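PDB 6VT2: adhesin from Streptococcus sanguinis SK1 = NCTC 7863, which binds sialylated glycans such as sTa through two tandem Siglec-like modules, probably to mediate bacterial adhesion. Local coordinates for residues Leu253-Ile265 with Leu277-Leu289. Sequence-based numbering, arbitrary orientation.
Sequences LLGLGFTFNTPNI and LVTTIRGTIPKSL
T259 and N261 pair with R282 and T280 through four backbone hydrogen bonds, as strand 259-261 runs antiparallel to strand 277-283 with their axes 4.7 Å apart. F260 and I281 form the non-hydrogen-bonded pair between them. Just before strand 259-261, the F258 ring lies flat over G283. With no side chain at G283, its CA sits directly on the ring, a CH-pi contact 3.5 Å from the centroid and 12° off the normal. L253 CD1 covers the opposite face, over its centre. With CG anti to the carbonyl carbon (chi1 -79°), the F258 ring runs along the backbone of 283-284, and CZ reaches I285 CD1 at 3.6 Å. F260 and I281 lie side by side, with I281 CG1 over one face of the F260 ring and CD1 3.5 Å from F260 CE2. Y250 and F240 meet F260 edge-to-face. T262 OG1 and T279 OG1 share a hydrogen bond of 2.8 Å, and T262 CG2 rests on L277 CD1. L256 CD1 meets L289 CD1 tip to tip at 3.7 Å, and L289 lies close to the bound sialic acid. Water bridges L256 O to T284 N, and another links N264 N to V278 O. R282 leads away to a salt bridge with E221. The contact thus joins the edge strand of a four-stranded antiparallel sheet to its neighbour: apolar groups pack toward the domain core, where the two threonine hydroxyls satisfy each other, while water extends the polar backbone link at both ends.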
ATOM      1  N   LEU A 253      29.460   5.486 -18.486  1.00 11.40           N
ATOM      2  CA  LEU A 253      28.268   4.836 -19.024  1.00  9.56           C
ATOM      3  C   LEU A 253      27.325   5.839 -19.649  1.00 10.27           C
ATOM      4  O   LEU A 253      26.736   5.575 -20.711  1.00 10.68           O
ATOM      5  CB  LEU A 253      27.544   4.048 -17.943  1.00 13.17           C
ATOM      6  CG  LEU A 253      26.577   3.006 -18.449  1.00 11.89           C
ATOM      7  CD1 LEU A 253      27.390   1.842 -18.948  1.00  9.69           C
ATOM      8  CD2 LEU A 253      25.584   2.560 -17.398  1.00 13.61           C
ATOM      9  N   LEU A 254      27.155   7.010 -19.030  1.00 11.32           N
ATOM     10  CA  LEU A 254      26.355   8.033 -19.690  1.00 11.41           C
ATOM     11  C   LEU A 254      26.893   8.334 -21.084  1.00 10.71           C
ATOM     12  O   LEU A 254      26.132   8.584 -22.014  1.00 12.68           O
ATOM     13  CB  LEU A 254      26.306   9.326 -18.877  1.00 13.58           C
ATOM     14  CG  LEU A 254      25.543   9.221 -17.581  1.00 16.26           C
ATOM     15  CD1 LEU A 254      25.567  10.580 -16.889  1.00 18.82           C
ATOM     16  CD2 LEU A 254      24.148   8.771 -17.774  1.00 19.79           C
ATOM     17  N   GLY A 255      28.190   8.350 -21.226  1.00 10.12           N
ATOM     18  CA  GLY A 255      28.827   8.678 -22.483  1.00  9.95           C
ATOM     19  C   GLY A 255      28.525   7.701 -23.581  1.00 10.91           C
ATOM     20  O   GLY A 255      28.578   8.044 -24.762  1.00 13.62           O
ATOM     21  N   LEU A 256      28.226   6.483 -23.208  1.00  9.57           N
ATOM     22  CA  LEU A 256      27.821   5.484 -24.166  1.00  9.97           C
ATOM     23  C   LEU A 256      26.371   5.612 -24.557  1.00 12.12           C
ATOM     24  O   LEU A 256      25.915   4.834 -25.393  1.00 14.36           O
ATOM     25  CB  LEU A 256      28.004   4.085 -23.583  1.00 10.49           C
ATOM     26  CG  LEU A 256      29.409   3.645 -23.256  1.00  9.90           C
ATOM     27  CD1 LEU A 256      29.384   2.200 -22.688  1.00 12.12           C
ATOM     28  CD2 LEU A 256      30.247   3.734 -24.484  1.00 14.76           C
ATOM     29  N   GLY A 257      25.625   6.516 -23.951  1.00  9.54           N
ATOM     30  CA  GLY A 257      24.236   6.718 -24.269  1.00  9.61           C
ATOM     31  C   GLY A 257      23.271   6.019 -23.350  1.00 10.19           C
ATOM     32  O   GLY A 257      22.109   5.903 -23.708  1.00 12.91           O
ATOM     33  N   PHE A 258      23.701   5.594 -22.161  1.00  9.46           N
ATOM     34  CA  PHE A 258      22.788   4.982 -21.220  1.00  9.42           C
ATOM     35  C   PHE A 258      21.974   6.018 -20.496  1.00 11.02           C
ATOM     36  O   PHE A 258      22.389   7.171 -20.345  1.00 11.14           O
ATOM     37  CB  PHE A 258      23.571   4.189 -20.183  1.00  9.38           C
ATOM     38  CG  PHE A 258      24.032   2.874 -20.673  1.00  9.35           C
ATOM     39  CD1 PHE A 258      24.957   2.746 -21.702  1.00  9.37           C
ATOM     40  CD2 PHE A 258      23.542   1.736 -20.083  1.00  9.31           C
ATOM     41  CE1 PHE A 258      25.367   1.468 -22.111  1.00  9.34           C
ATOM     42  CE2 PHE A 258      23.962   0.482 -20.505  1.00  9.30           C
ATOM     43  CZ  PHE A 258      24.848   0.343 -21.554  1.00 10.39           C
ATOM     44  N   THR A 259      20.835   5.572 -19.984  1.00  9.40           N
ATOM     45  CA  THR A 259      20.011   6.384 -19.115  1.00  9.42           C
ATOM     46  C   THR A 259      19.810   5.693 -17.796  1.00 10.05           C
ATOM     47  O   THR A 259      19.870   4.473 -17.707  1.00 10.35           O
ATOM     48  CB  THR A 259      18.635   6.699 -19.719  1.00 11.69           C
ATOM     49  OG1 THR A 259      17.892   5.481 -19.891  1.00 11.81           O
ATOM     50  CG2 THR A 259      18.791   7.424 -21.029  1.00 13.31           C
ATOM     51  N   PHE A 260      19.592   6.515 -16.776  1.00 10.64           N
ATOM     52  CA  PHE A 260      19.342   6.090 -15.401  1.00 11.26           C
ATOM     53  C   PHE A 260      18.029   6.737 -15.003  1.00 14.25           C
ATOM     54  O   PHE A 260      17.895   7.889 -15.068  1.00 16.01           O
ATOM     55  CB  PHE A 260      20.393   6.604 -14.421  1.00 11.84           C
ATOM     56  CG  PHE A 260      21.708   5.898 -14.499  1.00 11.37           C
ATOM     57  CD1 PHE A 260      22.511   6.035 -15.599  1.00 11.52           C
ATOM     58  CD2 PHE A 260      22.170   5.152 -13.444  1.00 14.93           C
ATOM     59  CE1 PHE A 260      23.715   5.378 -15.678  1.00 14.50           C
ATOM     60  CE2 PHE A 260      23.368   4.495 -13.534  1.00 14.06           C
ATOM     61  CZ  PHE A 260      24.124   4.597 -14.657  1.00 16.76           C
ATOM     62  N   ASN A 261      17.056   5.931 -14.735  1.00 10.31           N
ATOM     63  CA  ASN A 261      15.749   6.520 -14.342  0.50 13.86           C
ATOM     64  C   ASN A 261      15.192   5.867 -13.019  1.00 13.07           C
ATOM     65  O   ASN A 261      15.157   4.600 -12.742  1.00 12.92           O
ATOM     66  CB  ASN A 261      14.719   6.343 -15.449  0.50 14.97           C
ATOM     67  CG  ASN A 261      13.426   7.061 -15.124  0.50 18.08           C
ATOM     68  OD1 ASN A 261      12.416   6.421 -14.929  0.50 20.87           O
ATOM     69  ND2 ASN A 261      13.442   8.384 -15.062  0.50 25.15           N
ATOM     70  N   THR A 262      14.912   6.715 -12.033  1.00 13.40           N
ATOM     71  CA  THR A 262      14.423   6.236 -10.729  1.00 14.60           C
ATOM     72  C   THR A 262      13.182   6.996 -10.512  1.00 15.62           C
ATOM     73  O   THR A 262      13.088   7.987  -9.890  1.00 14.32           O
ATOM     74  CB  THR A 262      15.337   6.601  -9.581  1.00 12.97           C
ATOM     75  OG1 THR A 262      16.589   6.120 -10.012  1.00 13.94           O
ATOM     76  CG2 THR A 262      14.881   6.008  -8.275  1.00 14.49           C
ATOM     77  N   PRO A 263      11.957   6.630 -11.218  1.00 14.04           N
ATOM     78  CA  PRO A 263      10.790   7.530 -11.336  1.00 16.58           C
ATOM     79  C   PRO A 263      10.082   7.802 -10.016  1.00 20.87           C
ATOM     80  O   PRO A 263       9.391   8.826  -9.909  1.00 18.22           O
ATOM     81  CB  PRO A 263       9.870   6.790 -12.313  1.00 22.04           C
ATOM     82  CG  PRO A 263      10.335   5.352 -12.245  1.00 19.55           C
ATOM     83  CD  PRO A 263      11.794   5.365 -11.971  1.00 15.56           C
ATOM     84  N   ASN A 264      10.232   6.945  -9.010  1.00 15.94           N
ATOM     85  CA  ASN A 264       9.527   7.162  -7.743  1.00 14.36           C
ATOM     86  C   ASN A 264      10.378   7.833  -6.658  1.00 18.97           C
ATOM     87  O   ASN A 264       9.986   7.856  -5.478  1.00 16.79           O
ATOM     88  CB  ASN A 264       8.992   5.830  -7.233  1.00 19.35           C
ATOM     89  CG  ASN A 264       7.884   5.280  -8.102  1.00 25.63           C
ATOM     90  OD1 ASN A 264       7.500   5.903  -9.086  1.00 30.22           O
ATOM     91  ND2 ASN A 264       7.385   4.110  -7.754  1.00 32.94           N
ATOM     92  N   ILE A 265      11.500   8.419  -7.037  1.00 15.62           N
ATOM     93  CA  ILE A 265      12.452   8.945  -6.068  1.00 14.89           C
ATOM     94  C   ILE A 265      11.853   9.994  -5.147  1.00 17.12           C
ATOM     95  O   ILE A 265      12.236  10.069  -3.976  1.00 17.80           O
ATOM     96  CB  ILE A 265      13.685   9.477  -6.823  1.00 15.22           C
ATOM     97  CG1 ILE A 265      14.754   9.878  -5.841  1.00 18.23           C
ATOM     98  CG2 ILE A 265      13.340  10.651  -7.723  1.00 19.05           C
ATOM     99  CD1 ILE A 265      15.319   8.768  -5.038  1.00 16.86           C
ATOM    100  N   LEU A 277      12.358   0.835  -4.065  1.00 11.38           N
ATOM    101  CA  LEU A 277      12.658   1.826  -5.070  1.00 12.48           C
ATOM    102  C   LEU A 277      13.468   1.180  -6.187  1.00 10.05           C
ATOM    103  O   LEU A 277      14.446   0.472  -5.930  1.00 11.22           O
ATOM    104  CB  LEU A 277      13.458   2.926  -4.442  1.00 10.34           C
ATOM    105  CG  LEU A 277      13.815   4.120  -5.307  1.00 11.26           C
ATOM    106  CD1 LEU A 277      12.577   4.854  -5.709  1.00 13.56           C
ATOM    107  CD2 LEU A 277      14.783   5.017  -4.599  1.00 14.36           C
ATOM    108  N   VAL A 278      13.144   1.514  -7.419  1.00 11.16           N
ATOM    109  CA  VAL A 278      13.749   0.828  -8.560  1.00 11.33           C
ATOM    110  C   VAL A 278      14.402   1.889  -9.413  1.00 10.87           C
ATOM    111  O   VAL A 278      13.737   2.831  -9.853  1.00 11.78           O
ATOM    112  CB  VAL A 278      12.719   0.053  -9.387  1.00 13.59           C
ATOM    113  CG1 VAL A 278      13.371  -0.627 -10.616  1.00 15.25           C
ATOM    114  CG2 VAL A 278      12.027  -1.028  -8.556  1.00 14.03           C
ATOM    115  N   THR A 279      15.691   1.713  -9.680  1.00 10.45           N
ATOM    116  CA  THR A 279      16.448   2.509 -10.643  1.00  9.14           C
ATOM    117  C   THR A 279      16.635   1.594 -11.862  1.00  9.90           C
ATOM    118  O   THR A 279      17.074   0.448 -11.710  1.00 11.88           O
ATOM    119  CB  THR A 279      17.811   2.942 -10.125  1.00 14.27           C
ATOM    120  OG1 THR A 279      17.679   3.794  -8.955  1.00 14.44           O
ATOM    121  CG2 THR A 279      18.557   3.690 -11.211  1.00 13.28           C
ATOM    122  N   THR A 280      16.256   2.065 -13.037  1.00  9.30           N
ATOM    123  CA  THR A 280      16.453   1.312 -14.277  1.00  9.16           C
ATOM    124  C   THR A 280      17.558   1.970 -15.062  1.00 10.45           C
ATOM    125  O   THR A 280      17.563   3.188 -15.244  1.00 10.50           O
ATOM    126  CB  THR A 280      15.195   1.276 -15.090  1.00  9.17           C
ATOM    127  OG1 THR A 280      14.190   0.571 -14.341  1.00 13.22           O
ATOM    128  CG2 THR A 280      15.386   0.494 -16.372  1.00 12.99           C
ATOM    129  N   ILE A 281      18.533   1.172 -15.418  1.00  9.25           N
ATOM    130  CA  ILE A 281      19.643   1.553 -16.258  1.00  9.22           C
ATOM    131  C   ILE A 281      19.379   0.933 -17.608  1.00  9.22           C
ATOM    132  O   ILE A 281      19.236  -0.278 -17.702  1.00 12.93           O
ATOM    133  CB  ILE A 281      20.967   1.061 -15.677  1.00  9.21           C
ATOM    134  CG1 ILE A 281      21.203   1.593 -14.249  1.00 11.02           C
ATOM    135  CG2 ILE A 281      22.083   1.474 -16.578  1.00 10.54           C
ATOM    136  CD1 ILE A 281      22.442   1.093 -13.592  1.00 11.35           C
ATOM    137  N   ARG A 282      19.358   1.745 -18.646  1.00  9.26           N
ATOM    138  CA  ARG A 282      19.059   1.287 -20.002  1.00  9.27           C
ATOM    139  C   ARG A 282      20.145   1.757 -20.947  1.00  9.30           C
ATOM    140  O   ARG A 282      20.501   2.934 -20.971  1.00  9.33           O
ATOM    141  CB  ARG A 282      17.727   1.843 -20.378  1.00  9.29           C
ATOM    142  CG  ARG A 282      17.313   1.527 -21.841  1.00  9.89           C
ATOM    143  CD  ARG A 282      15.978   2.149 -22.177  1.00 11.06           C
ATOM    144  NE  ARG A 282      15.719   1.830 -23.575  1.00 11.41           N
ATOM    145  CZ  ARG A 282      14.597   2.127 -24.215  1.00 12.39           C
ATOM    146  NH1 ARG A 282      14.486   1.754 -25.504  1.00 10.46           N
ATOM    147  NH2 ARG A 282      13.604   2.798 -23.578  1.00 13.59           N
ATOM    148  N   GLY A 283      20.593   0.859 -21.797  1.00  9.29           N
ATOM    149  CA  GLY A 283      21.486   1.282 -22.838  1.00  9.33           C
ATOM    150  C   GLY A 283      22.049   0.108 -23.598  1.00  9.31           C
ATOM    151  O   GLY A 283      21.739  -1.040 -23.306  1.00  9.32           O
ATOM    152  N   THR A 284      22.978   0.418 -24.502  1.00  9.34           N
ATOM    153  CA  THR A 284      23.642  -0.562 -25.335  1.00  9.32           C
ATOM    154  C   THR A 284      25.143  -0.416 -25.183  1.00  9.33           C
ATOM    155  O   THR A 284      25.683   0.657 -25.433  1.00  9.37           O
ATOM    156  CB  THR A 284      23.245  -0.369 -26.787  1.00  9.36           C
ATOM    157  OG1 THR A 284      21.823  -0.489 -26.924  1.00 11.23           O
ATOM    158  CG2 THR A 284      23.872  -1.466 -27.694  1.00  9.44           C
ATOM    159  N   ILE A 285      25.803  -1.490 -24.828  1.00  9.30           N
ATOM    160  CA  ILE A 285      27.240  -1.536 -24.965  1.00  9.31           C
ATOM    161  C   ILE A 285      27.551  -1.731 -26.438  1.00  9.76           C
ATOM    162  O   ILE A 285      27.218  -2.783 -26.995  1.00  9.31           O
ATOM    163  CB  ILE A 285      27.808  -2.676 -24.127  1.00  9.28           C
ATOM    164  CG1 ILE A 285      27.532  -2.501 -22.648  1.00  9.27           C
ATOM    165  CG2 ILE A 285      29.337  -2.801 -24.355  1.00  9.34           C
ATOM    166  CD1 ILE A 285      28.049  -1.237 -22.002  1.00 10.21           C
ATOM    167  N   PRO A 286      28.142  -0.767 -27.115  1.00  9.37           N
ATOM    168  CA  PRO A 286      28.446  -0.974 -28.537  1.00 10.04           C
ATOM    169  C   PRO A 286      29.593  -1.930 -28.755  1.00  9.37           C
ATOM    170  O   PRO A 286      30.403  -2.174 -27.866  1.00  9.36           O
ATOM    171  CB  PRO A 286      28.806   0.421 -29.012  1.00 11.13           C
ATOM    172  CG  PRO A 286      29.468   1.049 -27.759  1.00 10.05           C
ATOM    173  CD  PRO A 286      28.675   0.517 -26.600  1.00  9.40           C
ATOM    174  N   LYS A 287      29.629  -2.493 -29.965  1.00  9.37           N
ATOM    175  CA  LYS A 287      30.611  -3.535 -30.211  1.00  9.35           C
ATOM    176  C   LYS A 287      32.029  -3.001 -30.158  1.00 10.42           C
ATOM    177  O   LYS A 287      32.952  -3.801 -30.027  1.00 10.33           O
ATOM    178  CB  LYS A 287      30.350  -4.214 -31.550  1.00 10.11           C
ATOM    179  CG  LYS A 287      30.610  -3.356 -32.787  1.00  9.39           C
ATOM    180  CD  LYS A 287      30.340  -4.082 -34.076  1.00 12.28           C
ATOM    181  CE  LYS A 287      30.927  -3.286 -35.241  1.00 15.64           C
ATOM    182  NZ  LYS A 287      30.536  -3.885 -36.546  1.00 16.91           N
ATOM    183  N   SER A 288      32.198  -1.683 -30.227  1.00  9.93           N
ATOM    184  CA  SER A 288      33.522  -1.102 -30.089  1.00 11.49           C
ATOM    185  C   SER A 288      34.140  -1.390 -28.730  1.00 12.22           C
ATOM    186  O   SER A 288      35.363  -1.249 -28.591  1.00 13.35           O
ATOM    187  CB  SER A 288      33.498   0.381 -30.288  1.00 13.25           C
ATOM    188  OG  SER A 288      32.620   0.947 -29.348  1.00 14.72           O
ATOM    189  N   LEU A 289      33.325  -1.761 -27.711  1.00  9.85           N
ATOM    190  CA  LEU A 289      33.836  -2.291 -26.459  1.00  9.45           C
ATOM    191  C   LEU A 289      33.903  -3.807 -26.544  1.00  9.35           C
ATOM    192  O   LEU A 289      32.854  -4.458 -26.602  1.00 11.04           O
ATOM    193  CB  LEU A 289      32.950  -1.869 -25.298  1.00 11.12           C
ATOM    194  CG  LEU A 289      33.009  -0.359 -25.050  1.00 13.39           C
ATOM    195  CD1 LEU A 289      32.115  -0.019 -23.929  1.00 18.35           C
ATOM    196  CD2 LEU A 289      34.418   0.147 -24.733  1.00 28.66           C
TER
HETATM  197  O   HOH W   1      23.180   3.240 -24.943  1.00 16.15           O
HETATM  198  O   HOH W   2      25.470   2.329 -27.626  1.00 18.60           O
HETATM  199  O   HOH W   3      16.691   4.125 -17.744  1.00 10.65           O
HETATM  200  O   HOH W   4      11.490   4.329  -9.031  1.00 17.12           O